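Local coordinates for protein type III Pentaketide Synthase (Neurospora crassa, PDB 3EUO) that builds pentaketides as a fungal type III polyketide synthase of the chalcone/stilbene synthase family, probably by acyl transfer, at residues 19-24 and 49-54; 136-141 and 147-152; 316-321 and 340-345. All blocks are in the same frame, centred on the assembly; numbering follows the deposited sequence.

Contact 1: 19-24 and 49-54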
# COMPACT_ATOMS: atom_id res chain seq x y z
N PRO A 19 12.67 -25.51 -16.74
CA PRO A 19 13.88 -25.19 -15.99
C PRO A 19 15.05 -24.75 -16.86
O PRO A 19 15.97 -24.11 -16.35
CB PRO A 19 14.22 -26.51 -15.28
CG PRO A 19 13.47 -27.56 -16.01
CD PRO A 19 12.23 -26.90 -16.51
N ASP A 20 15.00 -25.07 -18.16
CA ASP A 20 16.08 -24.69 -19.09
C ASP A 20 16.13 -23.19 -19.40
O ASP A 20 17.15 -22.71 -19.89
CB ASP A 20 16.04 -25.52 -20.38
CG ASP A 20 14.83 -25.22 -21.26
OD1 ASP A 20 13.72 -24.99 -20.73
OD2 ASP A 20 14.99 -25.23 -22.50
N ALA A 21 15.05 -22.46 -19.13
CA ALA A 21 15.00 -21.02 -19.39
C ALA A 21 16.12 -20.26 -18.67
O ALA A 21 16.85 -19.48 -19.29
CB ALA A 21 13.63 -20.45 -19.00
N ILE A 22 16.26 -20.49 -17.37
CA ILE A 22 17.31 -19.80 -16.62
C ILE A 22 18.70 -20.35 -16.96
O ILE A 22 19.68 -19.62 -16.86
CB ILE A 22 17.06 -19.72 -15.09
CG1 ILE A 22 17.11 -21.11 -14.44
CG2 ILE A 22 15.75 -18.99 -14.77
CD1 ILE A 22 17.26 -21.03 -12.92
N ASP A 23 18.77 -21.62 -17.37
CA ASP A 23 20.02 -22.19 -17.92
C ASP A 23 20.47 -21.36 -19.12
O ASP A 23 21.63 -20.95 -19.20
CB ASP A 23 19.83 -23.65 -18.35
CG ASP A 23 19.73 -24.61 -17.17
OD1 ASP A 23 19.92 -24.18 -16.01
OD2 ASP A 23 19.45 -25.81 -17.41
N ILE A 24 19.54 -21.11 -20.04
CA ILE A 24 19.82 -20.32 -21.24
C ILE A 24 20.34 -18.93 -20.90
O ILE A 24 21.38 -18.49 -21.43
CB ILE A 24 18.56 -20.20 -22.17
CG1 ILE A 24 18.07 -21.58 -22.63
CG2 ILE A 24 18.84 -19.28 -23.34
CD1 ILE A 24 19.09 -22.42 -23.36
N ASP A 49 7.47 -27.86 -12.67
CA ASP A 49 7.59 -28.26 -14.06
C ASP A 49 7.74 -27.05 -14.99
O ASP A 49 8.58 -27.05 -15.90
CB ASP A 49 6.36 -29.09 -14.45
CG ASP A 49 6.52 -29.79 -15.78
OD1 ASP A 49 7.58 -30.42 -16.01
OD2 ASP A 49 5.57 -29.72 -16.60
N GLN A 50 6.91 -26.04 -14.77
CA GLN A 50 6.88 -24.84 -15.61
C GLN A 50 6.52 -23.62 -14.80
O GLN A 50 5.71 -23.70 -13.88
CB GLN A 50 5.86 -25.00 -16.74
CG GLN A 50 6.27 -25.97 -17.83
CD GLN A 50 5.45 -25.81 -19.08
OE1 GLN A 50 4.22 -25.83 -19.04
NE2 GLN A 50 6.13 -25.65 -20.21
N ARG A 51 7.13 -22.48 -15.14
CA ARG A 51 6.79 -21.20 -14.53
C ARG A 51 6.15 -20.29 -15.57
O ARG A 51 6.62 -20.18 -16.70
CB ARG A 51 8.03 -20.51 -13.95
CG ARG A 51 8.68 -21.22 -12.76
CD ARG A 51 9.96 -20.49 -12.33
NE ARG A 51 10.93 -20.39 -13.42
CZ ARG A 51 11.21 -19.28 -14.10
NH1 ARG A 51 10.61 -18.12 -13.80
NH2 ARG A 51 12.10 -19.31 -15.08
N SER A 52 5.06 -19.63 -15.18
CA SER A 52 4.36 -18.71 -16.05
C SER A 52 5.14 -17.40 -16.16
O SER A 52 5.64 -16.90 -15.15
CB SER A 52 2.96 -18.45 -15.51
OG SER A 52 2.15 -19.61 -15.68
N SER A 53 5.24 -16.86 -17.37
CA SER A 53 6.02 -15.64 -17.61
C SER A 53 5.43 -14.75 -18.70
O SER A 53 4.85 -15.24 -19.68
CB SER A 53 7.46 -16.00 -17.97
OG SER A 53 8.25 -14.84 -18.20
N ILE A 54 5.60 -13.44 -18.52
CA ILE A 54 5.23 -12.46 -19.54
C ILE A 54 6.06 -12.61 -20.82
O ILE A 54 5.67 -12.09 -21.87
CB ILE A 54 5.34 -11.00 -19.03
CG1 ILE A 54 6.77 -10.68 -18.57
CG2 ILE A 54 4.32 -10.74 -17.93
CD1 ILE A 54 7.64 -10.03 -19.64
O HOH W 1 13.79 -21.61 -15.83
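R51 reaches I22 with the outer end of its guanidinium: NH2 lies 3.7 Å from I22 CG2, and the two side chains cross at about a right angle. The methyl approaches the flat group obliquely. A21 CB is a looser neighbour, 4.4 Å from R51 NH2. No direct hydrogen bond joins 19-24 to 49-54; the polar link is a water molecule, which accepts from R51 NH2 at 3.0 Å and from the backbone I22 N at 3.1 Å. Because this water sits at the guanidinium edge, in its plane, it helps fix the rotation of the group and provides an acceptor for an amide in the first turn of the helix. A separate touch, not a hydrogen bond, is made by the P19 ring, whose CD stands 3.7 Å from D49 O.

The path of the arginine explains its reach. Its CG lies beside the backbone N (chi1 -66°), and a bend at chi3 (-58°) swings the guanidinium from the strand to the helix. The same group has a further acceptor, since NH1 donates to F201 O, so the two terminal nitrogens serve a water and a carbonyl. I22 also packs on N43.

Strand 51-53 pairs antiparallel with strand 15-17 through backbone bonds between R51 and L17. Strand 15-17 leads within a few residues into helix 20-29, while helix 34-42 brings L40 against I22 and helix 70-96 receives I54 beyond the end of strand 51-53.

Contact 2: 136-141 and 147-152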
# COMPACT_ATOMS: atom_id res chain seq x y z
N VAL A 136 -7.41 0.89 -2.19
CA VAL A 136 -6.32 0.58 -1.29
C VAL A 136 -5.31 -0.22 -2.09
O VAL A 136 -5.62 -1.33 -2.58
CB VAL A 136 -6.81 -0.27 -0.08
CG1 VAL A 136 -5.63 -0.89 0.68
CG2 VAL A 136 -7.67 0.56 0.86
N LEU A 137 -4.10 0.33 -2.24
CA LEU A 137 -2.98 -0.40 -2.85
C LEU A 137 -2.00 -0.76 -1.76
O LEU A 137 -1.27 0.10 -1.26
CB LEU A 137 -2.29 0.42 -3.95
CG LEU A 137 -1.04 -0.22 -4.61
CD1 LEU A 137 -1.34 -1.58 -5.24
CD2 LEU A 137 -0.41 0.73 -5.62
N LEU A 138 -1.96 -2.05 -1.42
CA LEU A 138 -1.08 -2.54 -0.37
C LEU A 138 0.37 -2.63 -0.82
O LEU A 138 0.65 -2.98 -1.97
CB LEU A 138 -1.54 -3.92 0.11
CG LEU A 138 -2.94 -3.99 0.69
CD1 LEU A 138 -3.26 -5.42 1.10
CD2 LEU A 138 -3.10 -3.06 1.90
N HIS A 139 1.28 -2.34 0.09
CA HIS A 139 2.71 -2.51 -0.14
C HIS A 139 3.34 -3.22 1.05
O HIS A 139 2.72 -3.35 2.10
CB HIS A 139 3.37 -1.14 -0.35
CG HIS A 139 4.52 -1.17 -1.30
ND1 HIS A 139 5.83 -1.00 -0.90
CD2 HIS A 139 4.56 -1.35 -2.64
CE1 HIS A 139 6.62 -1.06 -1.96
NE2 HIS A 139 5.87 -1.28 -3.03
N GLY A 140 4.57 -3.69 0.88
CA GLY A 140 5.38 -4.17 1.99
C GLY A 140 5.24 -5.63 2.39
O GLY A 140 5.96 -6.10 3.26
N ILE A 141 4.35 -6.36 1.73
CA ILE A 141 3.96 -7.70 2.21
C ILE A 141 4.27 -8.91 1.30
O ILE A 141 4.14 -10.06 1.73
CB ILE A 141 2.47 -7.73 2.63
CG1 ILE A 141 1.58 -7.30 1.45
CG2 ILE A 141 2.26 -6.83 3.85
CD1 ILE A 141 0.10 -7.18 1.77
N LEU A 147 -3.99 -13.03 0.61
CA LEU A 147 -4.80 -13.18 1.82
C LEU A 147 -4.88 -11.89 2.66
O LEU A 147 -5.90 -11.62 3.30
CB LEU A 147 -4.33 -14.37 2.66
CG LEU A 147 -4.63 -15.75 2.06
CD1 LEU A 147 -4.30 -16.86 3.05
CD2 LEU A 147 -6.09 -15.87 1.57
N ALA A 148 -3.81 -11.09 2.66
CA ALA A 148 -3.86 -9.80 3.35
C ALA A 148 -4.89 -8.86 2.72
O ALA A 148 -5.64 -8.18 3.42
CB ALA A 148 -2.47 -9.13 3.40
N ALA A 149 -4.92 -8.83 1.39
CA ALA A 149 -5.90 -8.03 0.66
C ALA A 149 -7.31 -8.52 0.95
O ALA A 149 -8.21 -7.71 1.16
CB ALA A 149 -5.60 -8.05 -0.84
N LEU A 150 -7.50 -9.84 0.98
CA LEU A 150 -8.80 -10.42 1.29
C LEU A 150 -9.31 -10.00 2.68
O LEU A 150 -10.48 -9.64 2.83
CB LEU A 150 -8.78 -11.95 1.17
CG LEU A 150 -10.15 -12.64 1.30
CD1 LEU A 150 -11.09 -12.28 0.14
CD2 LEU A 150 -9.96 -14.15 1.41
N ARG A 151 -8.43 -10.07 3.68
CA ARG A 151 -8.79 -9.73 5.06
C ARG A 151 -9.09 -8.23 5.19
O ARG A 151 -10.04 -7.82 5.88
CB ARG A 151 -7.66 -10.14 6.01
CG ARG A 151 -7.85 -9.73 7.47
CD ARG A 151 -6.71 -10.25 8.37
NE ARG A 151 -5.39 -9.98 7.82
CZ ARG A 151 -4.82 -8.78 7.80
NH1 ARG A 151 -5.45 -7.73 8.32
NH2 ARG A 151 -3.61 -8.62 7.25
N THR A 152 -8.28 -7.42 4.52
CA THR A 152 -8.51 -5.98 4.48
C THR A 152 -9.86 -5.68 3.84
O THR A 152 -10.65 -4.93 4.39
CB THR A 152 -7.38 -5.25 3.74
OG1 THR A 152 -6.14 -5.52 4.40
CG2 THR A 152 -7.63 -3.73 3.73
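L138 holds CG beside its backbone N (chi1 -60°) with an extended second torsion, which carries CD1 onto the helix backbone: CD1 is 3.7 Å from A149 CA and 4.0 Å from A149 CB. I141 instead sets CG1 between its backbone N and carbonyl carbon (chi1 57°), and its CD1 meets A148 CB at 3.6 Å. The two methyl tips thus land on consecutive alanines, whose short side chains let the branched residues come this near the helix.

The arrangement is a strand-turn-helix of the thiolase fold: strand residues 136-138 and helix residues 147-152 run roughly antiparallel, their directions 150° apart and their axes approaching to 10.0 Å. The intervening turn holds C143, observed as 3-sulfinoalanine; its place just before a buried helix is consistent with the nucleophilic cysteine of chalcone synthases.

T152 OG1 donates to A148 O at 2.9 Å, reaching it from the face opposite T152 N, so that carbonyl takes two donors within the helix. R151 projects elsewhere, to E372 and to E134 of the second subunit. Strand 134-138 is outermost within its chain, but L137 and H139 make backbone hydrogen bonds to the second subunit, whose V136 also packs against L138 and T152.

Contact 3: 316-321 and 340-345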
# COMPACT_ATOMS: atom_id res chain seq x y z
N HIS A 316 -5.01 -33.13 0.20
CA HIS A 316 -5.63 -32.09 1.02
C HIS A 316 -5.32 -30.71 0.46
O HIS A 316 -6.13 -29.80 0.58
CB HIS A 316 -5.16 -32.17 2.47
CG HIS A 316 -5.88 -33.21 3.28
ND1 HIS A 316 -5.59 -34.55 3.19
CD2 HIS A 316 -6.87 -33.09 4.19
CE1 HIS A 316 -6.38 -35.22 4.02
NE2 HIS A 316 -7.17 -34.36 4.63
N MET A 317 -4.13 -30.56 -0.13
CA MET A 317 -3.73 -29.32 -0.77
C MET A 317 -3.55 -29.49 -2.29
O MET A 317 -2.64 -28.90 -2.87
CB MET A 317 -2.41 -28.81 -0.17
CG MET A 317 -2.49 -28.39 1.29
SD MET A 317 -0.85 -28.05 1.99
CE MET A 317 0.07 -29.35 1.28
N ARG A 318 -4.43 -30.27 -2.92
CA ARG A 318 -4.31 -30.63 -4.34
C ARG A 318 -4.22 -29.44 -5.32
O ARG A 318 -3.47 -29.48 -6.30
CB ARG A 318 -5.46 -31.56 -4.76
CG ARG A 318 -6.85 -30.97 -4.58
CD ARG A 318 -7.90 -32.06 -4.59
NE ARG A 318 -9.22 -31.56 -4.22
CZ ARG A 318 -9.62 -31.33 -2.97
NH1 ARG A 318 -8.80 -31.54 -1.94
NH2 ARG A 318 -10.85 -30.89 -2.74
N ALA A 319 -4.99 -28.39 -5.05
CA ALA A 319 -4.96 -27.18 -5.88
C ALA A 319 -3.65 -26.39 -5.71
O ALA A 319 -3.19 -25.73 -6.64
CB ALA A 319 -6.17 -26.31 -5.59
N SER A 320 -3.06 -26.47 -4.52
CA SER A 320 -1.76 -25.84 -4.23
C SER A 320 -0.67 -26.54 -5.02
O SER A 320 0.15 -25.88 -5.66
CB SER A 320 -1.46 -25.91 -2.74
OG SER A 320 -2.41 -25.18 -1.99
N TYR A 321 -0.67 -27.87 -5.00
CA TYR A 321 0.23 -28.66 -5.84
C TYR A 321 0.06 -28.37 -7.33
O TYR A 321 1.05 -28.24 -8.05
CB TYR A 321 0.07 -30.15 -5.55
CG TYR A 321 0.95 -30.61 -4.42
CD1 TYR A 321 0.42 -30.82 -3.15
CD2 TYR A 321 2.32 -30.80 -4.61
CE1 TYR A 321 1.24 -31.23 -2.09
CE2 TYR A 321 3.14 -31.21 -3.56
CZ TYR A 321 2.59 -31.43 -2.31
OH TYR A 321 3.41 -31.83 -1.27
N ASN A 340 -9.43 -20.53 -7.03
CA ASN A 340 -10.14 -20.69 -8.29
C ASN A 340 -10.04 -22.14 -8.78
O ASN A 340 -11.03 -22.75 -9.18
CB ASN A 340 -9.58 -19.73 -9.34
CG ASN A 340 -10.41 -19.70 -10.62
OD1 ASN A 340 -11.64 -19.65 -10.58
ND2 ASN A 340 -9.73 -19.74 -11.76
N ARG A 341 -8.83 -22.68 -8.74
CA ARG A 341 -8.59 -24.04 -9.23
C ARG A 341 -9.27 -25.09 -8.34
O ARG A 341 -9.77 -26.10 -8.85
CB ARG A 341 -7.09 -24.31 -9.34
CG ARG A 341 -6.71 -25.70 -9.87
CD ARG A 341 -6.86 -25.81 -11.39
NE ARG A 341 -6.25 -27.04 -11.88
CZ ARG A 341 -6.87 -27.97 -12.59
NH1 ARG A 341 -8.14 -27.83 -12.93
NH2 ARG A 341 -6.21 -29.05 -12.98
N LEU A 342 -9.31 -24.84 -7.04
CA LEU A 342 -9.87 -25.80 -6.08
C LEU A 342 -11.31 -26.18 -6.41
O LEU A 342 -11.71 -27.33 -6.22
CB LEU A 342 -9.80 -25.24 -4.65
CG LEU A 342 -10.28 -26.13 -3.49
CD1 LEU A 342 -9.46 -27.40 -3.36
CD2 LEU A 342 -10.26 -25.35 -2.18
N ARG A 343 -12.08 -25.22 -6.91
CA ARG A 343 -13.50 -25.47 -7.16
C ARG A 343 -13.80 -26.03 -8.56
O ARG A 343 -14.97 -26.13 -8.94
CB ARG A 343 -14.36 -24.23 -6.84
CG ARG A 343 -13.90 -22.91 -7.48
CD ARG A 343 -14.13 -22.87 -8.98
NE ARG A 343 -13.84 -21.56 -9.57
CZ ARG A 343 -14.73 -20.57 -9.68
NH1 ARG A 343 -15.98 -20.71 -9.25
NH2 ARG A 343 -14.36 -19.42 -10.24
N GLU A 344 -12.76 -26.40 -9.30
CA GLU A 344 -12.93 -26.99 -10.63
C GLU A 344 -13.12 -28.50 -10.54
O GLU A 344 -12.64 -29.13 -9.59
CB GLU A 344 -11.75 -26.63 -11.54
CG GLU A 344 -11.63 -25.12 -11.78
CD GLU A 344 -10.55 -24.72 -12.77
OE1 GLU A 344 -9.75 -25.59 -13.19
OE2 GLU A 344 -10.50 -23.53 -13.13
N LYS A 345 -13.83 -29.08 -11.51
CA LYS A 345 -14.22 -30.50 -11.45
C LYS A 345 -13.06 -31.48 -11.31
O LYS A 345 -13.16 -32.46 -10.58
CB LYS A 345 -15.09 -30.89 -12.65
CG LYS A 345 -16.40 -30.12 -12.78
CD LYS A 345 -17.45 -30.58 -11.76
CE LYS A 345 -18.78 -29.82 -11.95
NZ LYS A 345 -18.66 -28.37 -11.63
O HOH W 2 -12.08 -29.85 -5.16
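A319 points its methyl at the backbone of L342: CB is 3.8 Å from L342 N and 3.9 Å from L342 CB. The CA atoms of these two residues are only 5.1 Å apart, a spacing that leaves room for little more than the single methyl between the backbones. Beside it, R318 and L342 cross at about a right angle. L342 CD1 sits over one face of the R318 guanidinium, 3.8 Å above the plane and displaced toward its rim, so the methyl packs on the π face of the group and leaves the in-plane N-H groups to polar partners. On the leucine, CG is anti to the backbone N (chi1 -177°), which directs the branch toward the arginine.

Polar bridging follows the same path. A water accepts from R318 NH2 and donates to L342 O at 2.8 Å, satisfying a carbonyl at the close of helix 334-342. R318 also has partners in D292, through a salt bridge, and in E315 O, both at NH1.

In the C-terminal half of the thiolase-type fold, the contact joins the beginning of helix 318-327, with M317 as its N-cap residue, to the end of helix 334-342. Outside the contact, M317 packs on strand 292-295 and N340 on strand 4-11.

Around the helix end, two arginines bond to side chains of their own segment. R343 grips N340 side-on, NH2 and NE both donating to OD1; the NH2 bond (2.8 Å) arrives nearly in line with the C=O, at 174°, whereas NE comes from above the carbonyl plane. NH2 also pairs with E95. R341 NH1 forms a salt bridge of 2.8 Å with E344 OE1, which stands 17° out of the guanidinium plane. The same NH1 pairs with D346, and R341 NE with D322 on helix 318-327.

The three contacts follow one another along the chain without touching. Contacts 1 and 2 are farthest apart, their centres 28 Å and nearest atoms about 17 Å from each other, on opposite sides of the chain's centre. Contact 3 has its centre 23 Å from each of the others, with nearest atoms about 8 Å from contact 1 and about 10 Å from contact 2. Helix 318-327, whose start belongs to contact 3, links it to contact 1: its far end bonds to 49-54, D49 and Q50 to I325 and S52 to H327. Contact 2 brackets the modified cysteine C143, probably the reactive centre, whereas contacts 1 and 3 are structural packing in the surrounding fold.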